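Local coordinates for RNA-directed RNA polymerase (Infectious pancreatic necrosis virus, PDB 3ZED), which probably copies the viral RNA genome as an RNA-dependent RNA polymerase and also becomes covalently attached to the genomic RNA, at residues 359-364 with 561-566; 368-373 with 688-693; 40-45 with 49-54; 729-734 with 770-775; 546-551 with 626-631. All coordinates share one frame; numbering follows the deposited sequence.

Contact 1: residues 359-364 with 561-566; sequences SPFHGG and LGWSAI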
# COMPACT_ATOMS: atom_id res chain seq x y z
N SER B 359 -7.92 -10.11 7.73
CA SER B 359 -7.51 -9.98 9.12
C SER B 359 -7.39 -11.40 9.70
O SER B 359 -8.32 -12.19 9.52
CB SER B 359 -8.50 -9.15 9.92
OG SER B 359 -8.12 -9.18 11.29
N PRO B 360 -6.28 -11.75 10.39
CA PRO B 360 -6.19 -13.12 10.95
C PRO B 360 -7.01 -13.25 12.23
O PRO B 360 -7.27 -14.37 12.69
CB PRO B 360 -4.69 -13.29 11.22
CG PRO B 360 -4.19 -11.87 11.51
CD PRO B 360 -5.07 -10.94 10.69
N PHE B 361 -7.41 -12.12 12.81
CA PHE B 361 -8.19 -12.07 14.04
C PHE B 361 -9.66 -12.38 13.78
O PHE B 361 -10.07 -12.49 12.62
CB PHE B 361 -7.99 -10.72 14.76
CG PHE B 361 -6.56 -10.60 15.24
CD1 PHE B 361 -6.09 -11.37 16.31
CD2 PHE B 361 -5.66 -9.76 14.59
CE1 PHE B 361 -4.76 -11.31 16.71
CE2 PHE B 361 -4.34 -9.69 15.00
CZ PHE B 361 -3.90 -10.46 16.06
N HIS B 362 -10.43 -12.63 14.86
CA HIS B 362 -11.86 -12.93 14.79
C HIS B 362 -12.14 -14.14 13.87
O HIS B 362 -13.10 -14.16 13.08
CB HIS B 362 -12.65 -11.65 14.39
CG HIS B 362 -12.49 -10.57 15.40
ND1 HIS B 362 -11.68 -9.47 15.15
CD2 HIS B 362 -12.91 -10.52 16.70
CE1 HIS B 362 -11.65 -8.77 16.28
NE2 HIS B 362 -12.38 -9.36 17.24
N GLY B 363 -11.27 -15.15 13.99
CA GLY B 363 -11.36 -16.40 13.25
C GLY B 363 -10.80 -16.44 11.86
O GLY B 363 -10.92 -17.47 11.20
N GLY B 364 -10.20 -15.32 11.39
CA GLY B 364 -9.60 -15.21 10.05
C GLY B 364 -8.55 -16.27 9.75
O GLY B 364 -8.61 -16.94 8.71
N LEU B 561 1.13 -12.76 5.58
CA LEU B 561 1.10 -11.32 5.86
C LEU B 561 1.71 -11.04 7.26
O LEU B 561 1.25 -10.15 7.98
CB LEU B 561 -0.32 -10.70 5.70
CG LEU B 561 -1.08 -11.04 4.40
CD1 LEU B 561 -2.41 -10.33 4.35
CD2 LEU B 561 -0.27 -10.69 3.17
N GLY B 562 2.75 -11.81 7.61
CA GLY B 562 3.47 -11.69 8.88
C GLY B 562 2.94 -12.52 10.04
O GLY B 562 3.43 -12.37 11.15
N TRP B 563 1.97 -13.39 9.79
CA TRP B 563 1.38 -14.20 10.87
C TRP B 563 1.62 -15.71 10.71
O TRP B 563 1.56 -16.24 9.60
CB TRP B 563 -0.15 -13.97 10.95
CG TRP B 563 -0.54 -12.53 11.09
CD1 TRP B 563 -0.91 -11.67 10.10
CD2 TRP B 563 -0.50 -11.76 12.30
NE1 TRP B 563 -1.14 -10.42 10.61
CE2 TRP B 563 -0.87 -10.43 11.96
CE3 TRP B 563 -0.20 -12.06 13.65
CZ2 TRP B 563 -0.98 -9.41 12.92
CZ3 TRP B 563 -0.32 -11.05 14.60
CH2 TRP B 563 -0.68 -9.74 14.23
N SER B 564 1.85 -16.37 11.84
CA SER B 564 1.94 -17.83 11.99
C SER B 564 0.65 -18.30 12.65
O SER B 564 -0.09 -17.48 13.23
CB SER B 564 3.14 -18.23 12.85
OG SER B 564 4.36 -17.87 12.25
N ALA B 565 0.38 -19.61 12.58
CA ALA B 565 -0.83 -20.19 13.17
C ALA B 565 -0.45 -21.14 14.30
O ALA B 565 0.47 -21.95 14.16
CB ALA B 565 -1.62 -20.93 12.10
N ILE B 566 -1.14 -21.02 15.42
CA ILE B 566 -0.93 -21.85 16.59
C ILE B 566 -2.30 -22.48 16.89
O ILE B 566 -3.31 -21.81 16.69
CB ILE B 566 -0.33 -20.93 17.71
CG1 ILE B 566 1.22 -20.97 17.73
CG2 ILE B 566 -0.97 -21.01 19.10
CD1 ILE B 566 1.90 -22.28 18.20
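P360 lays its CG over one face of the W563 indole, a CH-pi contact in which CG sits 3.5 Å from the centroid of the W563 five-membered ring and only 7° off its normal. Beside it the second aromatic contact is edge-to-face: the rim of F361 is directed at the six-membered ring of W563, with planes at 82° and centroids 5.2 Å apart. The nearest carbons of this pair are F361 CE2 and W563 CH2, at 3.7 Å. Two consecutive residues thus divide the indole between them, proline on the pyrrole part and phenylalanine on the benzene part. W563 presents its indole by turning CG anti to its carbonyl carbon (chi1 -55°). No hydrogen bond joins the segments, so the contact is carried by apolar and aromatic packing. Within 359-364 a type I' turn runs from F361 to G364, closed by G364 N to F361 O at 3.1 Å, and G363 is the N-cap of helix 364-377. P576 of the adjacent strand touches P360, F361 and W563 alike. All three touching residues are buried, and the arrangement is a loop leading into a helix packed against a three-stranded antiparallel sheet, of which W563 begins the central strand.

Contact 2: residues 368-373 with 688-693; sequences IMTIIR and DSFDPK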
# COMPACT_ATOMS: atom_id res chain seq x y z
N ILE B 368 -8.53 -19.58 7.08
CA ILE B 368 -7.40 -19.88 6.19
C ILE B 368 -6.94 -21.33 6.40
O ILE B 368 -6.79 -22.06 5.41
CB ILE B 368 -6.23 -18.87 6.43
CG1 ILE B 368 -6.59 -17.45 5.95
CG2 ILE B 368 -4.87 -19.38 5.86
CD1 ILE B 368 -6.68 -17.25 4.48
N MET B 369 -6.77 -21.76 7.68
CA MET B 369 -6.34 -23.13 8.00
C MET B 369 -7.37 -24.18 7.54
O MET B 369 -6.96 -25.23 7.06
CB MET B 369 -6.03 -23.28 9.48
CG MET B 369 -4.78 -22.50 9.91
SD MET B 369 -3.23 -22.95 9.03
CE MET B 369 -3.05 -24.68 9.52
N THR B 370 -8.68 -23.85 7.58
CA THR B 370 -9.75 -24.72 7.07
C THR B 370 -9.58 -24.87 5.54
O THR B 370 -9.61 -25.98 5.03
CB THR B 370 -11.14 -24.17 7.47
OG1 THR B 370 -11.24 -24.19 8.89
CG2 THR B 370 -12.29 -25.00 6.89
N ILE B 371 -9.35 -23.74 4.83
CA ILE B 371 -9.15 -23.73 3.38
C ILE B 371 -7.90 -24.57 3.04
O ILE B 371 -7.99 -25.42 2.15
CB ILE B 371 -9.10 -22.28 2.80
CG1 ILE B 371 -10.51 -21.63 2.84
CG2 ILE B 371 -8.56 -22.27 1.36
CD1 ILE B 371 -10.49 -20.11 3.00
N ILE B 372 -6.79 -24.39 3.78
CA ILE B 372 -5.54 -25.14 3.59
C ILE B 372 -5.75 -26.65 3.83
O ILE B 372 -5.35 -27.46 2.99
CB ILE B 372 -4.38 -24.56 4.46
CG1 ILE B 372 -3.90 -23.19 3.90
CG2 ILE B 372 -3.20 -25.57 4.60
CD1 ILE B 372 -2.92 -22.40 4.85
N ARG B 373 -6.39 -27.01 4.95
CA ARG B 373 -6.64 -28.41 5.33
C ARG B 373 -7.53 -29.12 4.30
O ARG B 373 -7.21 -30.25 3.93
CB ARG B 373 -7.22 -28.52 6.75
CG ARG B 373 -6.16 -28.30 7.84
CD ARG B 373 -6.74 -28.39 9.24
NE ARG B 373 -7.36 -27.13 9.65
CZ ARG B 373 -8.05 -26.93 10.77
NH1 ARG B 373 -8.25 -27.93 11.63
NH2 ARG B 373 -8.56 -25.73 11.05
N ASP B 688 -19.33 -15.28 12.90
CA ASP B 688 -20.09 -16.35 12.26
C ASP B 688 -19.26 -17.61 12.08
O ASP B 688 -18.03 -17.55 12.01
CB ASP B 688 -20.58 -15.87 10.88
CG ASP B 688 -21.63 -14.78 10.93
OD1 ASP B 688 -22.79 -15.07 11.34
OD2 ASP B 688 -21.31 -13.64 10.51
N SER B 689 -19.96 -18.76 11.95
CA SER B 689 -19.37 -20.06 11.66
C SER B 689 -18.91 -20.07 10.20
O SER B 689 -19.49 -19.36 9.37
CB SER B 689 -20.38 -21.16 11.93
OG SER B 689 -21.53 -20.97 11.13
N PHE B 690 -17.87 -20.86 9.88
CA PHE B 690 -17.35 -20.88 8.53
C PHE B 690 -17.60 -22.18 7.80
O PHE B 690 -17.22 -23.26 8.27
CB PHE B 690 -15.83 -20.57 8.52
CG PHE B 690 -15.15 -20.53 7.16
CD1 PHE B 690 -15.59 -19.67 6.16
CD2 PHE B 690 -14.02 -21.31 6.92
CE1 PHE B 690 -14.92 -19.60 4.93
CE2 PHE B 690 -13.34 -21.22 5.69
CZ PHE B 690 -13.80 -20.37 4.70
N ASP B 691 -18.19 -22.04 6.61
CA ASP B 691 -18.42 -23.11 5.65
C ASP B 691 -17.78 -22.61 4.35
O ASP B 691 -18.31 -21.64 3.78
CB ASP B 691 -19.92 -23.43 5.51
CG ASP B 691 -20.29 -24.56 4.56
OD1 ASP B 691 -19.36 -25.22 4.03
OD2 ASP B 691 -21.50 -24.80 4.36
N PRO B 692 -16.62 -23.18 3.91
CA PRO B 692 -15.96 -22.68 2.68
C PRO B 692 -16.84 -22.77 1.43
O PRO B 692 -16.75 -21.90 0.56
CB PRO B 692 -14.72 -23.58 2.53
CG PRO B 692 -14.50 -24.23 3.87
CD PRO B 692 -15.87 -24.31 4.52
N LYS B 693 -17.71 -23.80 1.34
CA LYS B 693 -18.62 -24.02 0.21
C LYS B 693 -19.72 -22.94 0.15
O LYS B 693 -20.26 -22.69 -0.92
CB LYS B 693 -19.26 -25.41 0.30
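I371 and T370, neighbours on helix 364-377, meet F690 and P692 through apolar contacts alone. The closest approach is I371 CD1 to F690 CZ at 3.7 Å. I371 CG1 lies at the edge of the ring, in its plane, 4.0 Å from F690 CZ. These two side chains cross at about a right angle. F690 reaches the helix because its CG stands anti to the backbone N (chi1 -179°), which carries the ring out from the chain. T370 uses its methyl: CG2 is 3.8 Å from P692 CG and 4.1 Å from F690 CD2, and the threonine and phenylalanine side chains lie alongside each other, running antiparallel. The arrangement is that of an irregular segment resting on one side of a helix through two of its side chains, here joining the C-terminal family region to the palm region, 315 residues apart in sequence. I371 also touches L382 of strand 382-386, so its contact with F690 continues packing between the helix and that sheet.

T370 OG1 hydrogen-bonds D366 O one turn back, while its CG2 faces the incoming segment. Within 688-693, P692 N lies over the centre of one face of the F690 ring, 4.0 Å above its plane, so the chain folds back on its own aromatic group. P692 O in turn accepts from R695 NE, and the F690 side chain also touches R695.

Contact 3: residues 40-45 with 49-54; sequences DPLDSP and AQFLKD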
# COMPACT_ATOMS: atom_id res chain seq x y z
N ASP B 40 28.36 10.27 7.12
CA ASP B 40 27.85 9.95 5.79
C ASP B 40 28.58 10.77 4.74
O ASP B 40 28.32 11.97 4.64
CB ASP B 40 26.33 10.20 5.74
CG ASP B 40 25.63 9.60 4.54
OD1 ASP B 40 26.31 9.32 3.52
OD2 ASP B 40 24.41 9.42 4.61
N PRO B 41 29.48 10.15 3.91
CA PRO B 41 30.22 10.94 2.91
C PRO B 41 29.36 11.43 1.75
O PRO B 41 29.83 12.26 1.00
CB PRO B 41 31.31 9.98 2.43
CG PRO B 41 30.76 8.64 2.65
CD PRO B 41 29.90 8.73 3.89
N LEU B 42 28.12 10.94 1.60
CA LEU B 42 27.25 11.37 0.50
C LEU B 42 26.12 12.31 0.98
O LEU B 42 25.13 12.46 0.26
CB LEU B 42 26.65 10.16 -0.26
CG LEU B 42 27.57 9.02 -0.75
CD1 LEU B 42 26.75 7.85 -1.31
CD2 LEU B 42 28.61 9.51 -1.75
N ASP B 43 26.27 12.98 2.15
CA ASP B 43 25.24 13.87 2.71
C ASP B 43 25.27 15.30 2.10
O ASP B 43 24.69 16.23 2.67
CB ASP B 43 25.34 13.94 4.25
CG ASP B 43 26.56 14.65 4.83
OD1 ASP B 43 27.50 14.98 4.05
OD2 ASP B 43 26.59 14.88 6.06
N SER B 44 25.92 15.46 0.94
CA SER B 44 25.98 16.75 0.24
C SER B 44 25.55 16.57 -1.21
O SER B 44 25.81 15.50 -1.77
CB SER B 44 27.38 17.35 0.32
OG SER B 44 28.32 16.61 -0.44
N PRO B 45 24.90 17.57 -1.85
CA PRO B 45 24.46 17.40 -3.24
C PRO B 45 25.58 17.02 -4.21
O PRO B 45 25.33 16.22 -5.11
CB PRO B 45 23.88 18.76 -3.60
CG PRO B 45 23.46 19.34 -2.31
CD PRO B 45 24.49 18.89 -1.33
N ALA B 49 25.50 13.57 -6.16
CA ALA B 49 25.41 13.64 -7.62
C ALA B 49 26.55 12.84 -8.27
O ALA B 49 26.29 12.05 -9.17
CB ALA B 49 25.44 15.09 -8.09
N GLN B 50 27.79 13.01 -7.76
CA GLN B 50 28.99 12.31 -8.24
C GLN B 50 28.82 10.79 -8.15
O GLN B 50 29.12 10.09 -9.12
CB GLN B 50 30.21 12.77 -7.44
CG GLN B 50 31.56 12.34 -8.00
CD GLN B 50 32.65 12.62 -7.00
OE1 GLN B 50 32.67 12.06 -5.89
NE2 GLN B 50 33.57 13.54 -7.35
N PHE B 51 28.34 10.28 -6.98
CA PHE B 51 28.07 8.86 -6.73
C PHE B 51 27.05 8.29 -7.74
O PHE B 51 27.25 7.19 -8.26
CB PHE B 51 27.56 8.67 -5.28
CG PHE B 51 26.98 7.31 -4.93
CD1 PHE B 51 27.80 6.28 -4.46
CD2 PHE B 51 25.61 7.07 -5.04
CE1 PHE B 51 27.26 5.04 -4.11
CE2 PHE B 51 25.08 5.82 -4.68
CZ PHE B 51 25.91 4.82 -4.22
N LEU B 52 25.95 9.04 -7.99
CA LEU B 52 24.91 8.60 -8.93
C LEU B 52 25.44 8.62 -10.36
O LEU B 52 25.14 7.72 -11.15
CB LEU B 52 23.64 9.45 -8.79
CG LEU B 52 22.89 9.33 -7.45
CD1 LEU B 52 21.84 10.40 -7.33
CD2 LEU B 52 22.26 7.97 -7.27
N LYS B 53 26.27 9.63 -10.68
CA LYS B 53 26.91 9.75 -11.99
C LYS B 53 27.87 8.55 -12.21
O LYS B 53 27.76 7.87 -13.24
CB LYS B 53 27.64 11.09 -12.12
N ASP B 54 28.73 8.24 -11.21
CA ASP B 54 29.67 7.12 -11.24
C ASP B 54 28.95 5.78 -11.40
O ASP B 54 29.54 4.81 -11.88
CB ASP B 54 30.52 7.07 -9.95
CG ASP B 54 31.54 8.19 -9.74
OD1 ASP B 54 31.74 9.00 -10.68
OD2 ASP B 54 32.14 8.25 -8.65
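L42 sets its CD1 methyl over one face of the F51 ring, 3.7 Å from the F51 centroid and 16° off the ring normal, which satisfies the geometry of a CH-pi contact. The methyl is offset toward the rim, with F51 CG and CD1 its nearest ring atoms. The other branch meets the stem of the phenylalanine, L42 CD2 lying 3.8 Å from F51 CB, so both methyls are engaged and the side chains cross at about a right angle. F51 turns its ring to this position with CG anti to the backbone N (chi1 169°). The second direct link is helical: A49 N donates to P45 O at 2.9 Å, a bond of the first helical turn.

One step outward, the loop is shaped by D40. Its OD1 accepts from L42 N at 3.1 Å, an Asx turn, and is approached from above the carboxylate plane. The same span forms a type I turn from D40 to D43. D40 OD1 also accepts a hydrogen bond from S165 OG. S44 is the N-cap, its OG making a weak hydrogen bond to A47 N.

This partly exposed surface contact folds the lead-in loop back on helix 45-54. Helix 164-179 borders it, with N169 and L172 touching F51 and S165 touching L42, while L462 of strand 462-465 meets A49.

Contact 4: residues 729-734 with 770-775; sequences LDQRTK and LLMKAN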
# COMPACT_ATOMS: atom_id res chain seq x y z
N LEU B 729 -12.12 2.62 -24.34
CA LEU B 729 -11.15 2.76 -23.25
C LEU B 729 -9.86 2.02 -23.58
O LEU B 729 -8.77 2.51 -23.28
CB LEU B 729 -11.74 2.29 -21.92
CG LEU B 729 -11.11 2.93 -20.69
CD1 LEU B 729 -11.64 4.37 -20.49
CD2 LEU B 729 -11.34 2.06 -19.44
N ASP B 730 -9.97 0.84 -24.20
CA ASP B 730 -8.80 0.09 -24.66
C ASP B 730 -8.09 0.83 -25.82
O ASP B 730 -6.87 0.89 -25.83
CB ASP B 730 -9.21 -1.33 -25.09
CG ASP B 730 -8.03 -2.25 -25.33
OD1 ASP B 730 -7.08 -2.24 -24.51
OD2 ASP B 730 -8.08 -3.01 -26.33
N GLN B 731 -8.86 1.41 -26.76
CA GLN B 731 -8.33 2.17 -27.91
C GLN B 731 -7.55 3.40 -27.42
O GLN B 731 -6.48 3.72 -27.96
CB GLN B 731 -9.46 2.58 -28.86
CG GLN B 731 -10.08 1.41 -29.64
CD GLN B 731 -11.35 1.78 -30.40
OE1 GLN B 731 -11.70 2.94 -30.55
NE2 GLN B 731 -12.06 0.78 -30.89
N ARG B 732 -8.08 4.04 -26.33
CA ARG B 732 -7.53 5.20 -25.63
C ARG B 732 -6.07 4.95 -25.16
O ARG B 732 -5.27 5.90 -25.12
CB ARG B 732 -8.45 5.55 -24.44
CG ARG B 732 -8.10 6.82 -23.68
CD ARG B 732 -9.16 7.19 -22.65
NE ARG B 732 -10.34 7.84 -23.24
CZ ARG B 732 -10.41 9.12 -23.57
NH1 ARG B 732 -9.34 9.91 -23.45
NH2 ARG B 732 -11.54 9.63 -24.05
N THR B 733 -5.71 3.69 -24.86
CA THR B 733 -4.36 3.32 -24.41
C THR B 733 -3.37 3.23 -25.56
O THR B 733 -2.17 3.21 -25.32
CB THR B 733 -4.36 1.98 -23.60
OG1 THR B 733 -4.58 0.87 -24.48
CG2 THR B 733 -5.37 1.98 -22.46
N LYS B 734 -3.87 3.19 -26.81
CA LYS B 734 -3.07 3.03 -28.03
C LYS B 734 -2.97 4.30 -28.87
O LYS B 734 -1.99 4.45 -29.60
CB LYS B 734 -3.67 1.90 -28.90
CG LYS B 734 -3.60 0.52 -28.24
CD LYS B 734 -4.77 -0.35 -28.67
CE LYS B 734 -4.69 -1.74 -28.12
NZ LYS B 734 -5.88 -2.54 -28.51
N LEU B 770 -11.24 1.91 -37.38
CA LEU B 770 -10.82 2.10 -38.77
C LEU B 770 -9.70 3.12 -38.90
O LEU B 770 -8.73 2.84 -39.61
CB LEU B 770 -11.99 2.53 -39.68
CG LEU B 770 -13.12 1.53 -39.93
CD1 LEU B 770 -14.27 2.21 -40.63
CD2 LEU B 770 -12.64 0.35 -40.76
N LEU B 771 -9.80 4.29 -38.23
CA LEU B 771 -8.76 5.33 -38.30
C LEU B 771 -7.45 4.89 -37.61
O LEU B 771 -6.41 5.50 -37.86
CB LEU B 771 -9.22 6.71 -37.78
CG LEU B 771 -9.86 6.82 -36.39
CD1 LEU B 771 -8.83 7.17 -35.33
CD2 LEU B 771 -10.98 7.87 -36.41
N MET B 772 -7.50 3.79 -36.81
CA MET B 772 -6.34 3.23 -36.12
C MET B 772 -5.41 2.44 -37.07
O MET B 772 -4.34 2.03 -36.65
CB MET B 772 -6.78 2.37 -34.94
CG MET B 772 -7.22 3.21 -33.75
SD MET B 772 -7.73 2.25 -32.30
CE MET B 772 -6.17 1.90 -31.61
N LYS B 773 -5.81 2.28 -38.37
CA LYS B 773 -5.00 1.64 -39.42
C LYS B 773 -3.87 2.61 -39.85
O LYS B 773 -2.91 2.19 -40.51
CB LYS B 773 -5.86 1.23 -40.63
N ALA B 774 -3.99 3.90 -39.44
CA ALA B 774 -2.97 4.93 -39.62
C ALA B 774 -1.98 4.81 -38.44
O ALA B 774 -2.32 5.15 -37.30
CB ALA B 774 -3.60 6.32 -39.68
N ASN B 775 -0.79 4.23 -38.71
CA ASN B 775 0.22 3.97 -37.67
C ASN B 775 0.78 5.26 -37.07
O ASN B 775 1.24 5.25 -35.92
CB ASN B 775 1.33 3.07 -38.20
CG ASN B 775 0.92 1.61 -38.17
OD1 ASN B 775 0.80 0.98 -37.10
ND2 ASN B 775 0.69 1.05 -39.36
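M772 reaches across to helix 724-732 and lays its thioether against two residues of 729-734. Its SD lies 3.6 Å from Q731 CG and 3.9 Å from Q731 CB, so the sulfur sits against the aliphatic part of the glutamine. The terminal methyl goes to K734, with M772 CE 3.7 Å from K734 CB and 4.0 Å from K734 CD. A bend at the last torsion (chi3 81°) after an extended chi2 turns CE away from the glutamine and onto the lysine. A single methionine thus bridges two residues three apart in sequence.

The polar ends are occupied separately. Q731 OE1 accepts from Q768 NE2 on helix 757-771, which ties the glutamine to the same helix that leads to M772. K734 NZ forms a salt bridge with D730 OD2 at 3.1 Å, approaching from above the carboxylate plane, and D730 OD1 accepts from N194 ND2. D730 O takes two donors, T733 OG1 at 2.7 Å and T733 N.

L735 and L778 also touch M772, extending the apolar surroundings of the thioether. With no hydrogen bond between the segments, the contact rests on methionine against aliphatic methylenes; the lysine's ammonium pairs with D730 of its own segment, leaving its alkyl chain for M772.

Contact 5: residues 546-551 with 626-631; sequences DLPPIR and LLETAA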
# COMPACT_ATOMS: atom_id res chain seq x y z
N ASP B 546 -4.31 -17.52 33.06
CA ASP B 546 -3.64 -16.31 32.57
C ASP B 546 -2.12 -16.45 32.56
O ASP B 546 -1.40 -15.55 33.01
CB ASP B 546 -4.06 -15.09 33.41
CG ASP B 546 -5.52 -14.74 33.28
OD1 ASP B 546 -6.12 -15.05 32.25
OD2 ASP B 546 -6.07 -14.13 34.23
N LEU B 547 -1.62 -17.55 31.98
CA LEU B 547 -0.20 -17.85 31.97
C LEU B 547 0.24 -18.37 30.64
O LEU B 547 -0.53 -19.08 29.98
CB LEU B 547 0.13 -18.91 33.07
CG LEU B 547 -0.01 -18.43 34.52
CD1 LEU B 547 -0.24 -19.58 35.46
CD2 LEU B 547 1.15 -17.53 34.93
N PRO B 548 1.49 -18.07 30.22
CA PRO B 548 1.97 -18.64 28.96
C PRO B 548 2.19 -20.15 29.12
O PRO B 548 2.36 -20.59 30.25
CB PRO B 548 3.30 -17.90 28.73
CG PRO B 548 3.80 -17.61 30.14
CD PRO B 548 2.54 -17.26 30.89
N PRO B 549 2.19 -20.98 28.06
CA PRO B 549 2.50 -22.40 28.28
C PRO B 549 3.98 -22.55 28.67
O PRO B 549 4.80 -21.71 28.28
CB PRO B 549 2.22 -23.03 26.91
CG PRO B 549 2.51 -21.92 25.93
CD PRO B 549 2.04 -20.67 26.62
N ILE B 550 4.32 -23.58 29.44
CA ILE B 550 5.72 -23.83 29.81
C ILE B 550 6.45 -24.23 28.53
O ILE B 550 7.52 -23.71 28.24
CB ILE B 550 5.82 -24.89 30.95
CG1 ILE B 550 5.14 -24.33 32.23
CG2 ILE B 550 7.29 -25.27 31.21
CD1 ILE B 550 4.58 -25.30 33.16
N ARG B 551 5.82 -25.09 27.73
CA ARG B 551 6.34 -25.56 26.45
C ARG B 551 5.30 -25.26 25.33
O ARG B 551 4.33 -26.00 25.17
CB ARG B 551 6.69 -27.06 26.52
CG ARG B 551 7.57 -27.58 25.39
CD ARG B 551 7.77 -29.07 25.50
NE ARG B 551 8.46 -29.46 26.74
CZ ARG B 551 9.78 -29.60 26.86
NH1 ARG B 551 10.57 -29.38 25.82
NH2 ARG B 551 10.31 -29.96 28.03
N LEU B 626 9.08 -16.80 28.27
CA LEU B 626 10.01 -15.82 28.81
C LEU B 626 9.57 -14.39 28.48
O LEU B 626 9.56 -13.53 29.35
CB LEU B 626 11.44 -16.06 28.30
CG LEU B 626 12.55 -15.32 29.08
CD1 LEU B 626 12.74 -15.90 30.48
CD2 LEU B 626 13.86 -15.28 28.29
N LEU B 627 9.19 -14.16 27.23
CA LEU B 627 8.77 -12.84 26.78
C LEU B 627 7.52 -12.37 27.52
O LEU B 627 7.48 -11.21 27.95
CB LEU B 627 8.54 -12.82 25.24
CG LEU B 627 8.12 -11.48 24.61
CD1 LEU B 627 9.15 -10.37 24.89
CD2 LEU B 627 7.91 -11.64 23.11
N GLU B 628 6.52 -13.27 27.69
CA GLU B 628 5.27 -12.99 28.37
C GLU B 628 5.52 -12.72 29.87
O GLU B 628 4.93 -11.79 30.39
CB GLU B 628 4.27 -14.15 28.15
CG GLU B 628 3.02 -14.13 29.03
CD GLU B 628 2.17 -12.87 29.04
OE1 GLU B 628 2.17 -12.13 28.04
OE2 GLU B 628 1.44 -12.68 30.03
N THR B 629 6.40 -13.48 30.54
CA THR B 629 6.70 -13.26 31.96
C THR B 629 7.33 -11.86 32.16
O THR B 629 6.85 -11.11 33.01
CB THR B 629 7.60 -14.37 32.54
OG1 THR B 629 7.11 -15.64 32.09
CG2 THR B 629 7.64 -14.35 34.06
N ALA B 630 8.35 -11.51 31.31
CA ALA B 630 9.03 -10.21 31.35
C ALA B 630 8.10 -9.04 30.95
O ALA B 630 8.06 -8.05 31.68
CB ALA B 630 10.25 -10.22 30.46
N ALA B 631 7.34 -9.16 29.81
CA ALA B 631 6.42 -8.11 29.36
C ALA B 631 5.26 -7.88 30.35
O ALA B 631 4.92 -6.72 30.58
CB ALA B 631 5.87 -8.42 27.97
O HOH W 1 1.03 -14.43 32.17
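P548 and E628 bury the most surface here, the pyrrolidine ring lying against the aliphatic stem of the glutamate. P548 CD and CG are both 3.7 Å from E628 CG, and P548 CB is 3.9 Å from E628 CB, so three ring carbons rest on two methylenes. E628 CG is anti to the backbone N (chi1 168°), and a bend at chi2 (54°) then turns the carboxylate aside from the proline. T629 adds a smaller, looser touch through its OG1, 4.3 Å from P548 CG; that hydroxyl is hydrogen-bonded to P625 O one turn earlier.

No direct hydrogen bond joins the segments, but one water does. It donates to D546 O at 2.8 Å and to E628 OE2 at 2.8 Å, linking the loop backbone to the helix side chain. E628 OE2 also takes a salt bridge from R617 NH2 and a hydrogen bond from Y540 OH. Three partners on one oxygen restrict where the carboxylate can turn, and the nearby arginine would probably favour the charged form of the glutamate. E628 is buried, so these partners probably compensate the charge of a buried carboxylate.

Loop 546-551 leads toward strand 556-560 of the three-stranded sheet and lies against the side of helix 625-645 within the thumb region. Helix 125-137 packs against that same helix, where L131 touches L626 and A630, L127 touches A630 and F134 touches T629.

How the contacts relate
Contact 3 closes first along the chain, and contact 4 opens after all the others have closed. Between them contacts 1 and 2 interleave: both use helix 364-377 or the loop leading into it, their centres are 13 Å apart, and A565 CB meets M369 SD at 4.0 Å. Contact 5 alternates with contact 1 and is nested inside the loop closed by contact 2, its centre 20 Å from that of contact 1. Contacts 1 and 2 tie the palm region to the thumb and C-terminal regions respectively, whereas contacts 3, 4 and 5 each stay within one region. Contacts 4 and 5, with centres 66 Å apart, lie on opposite sides of the chain's centre.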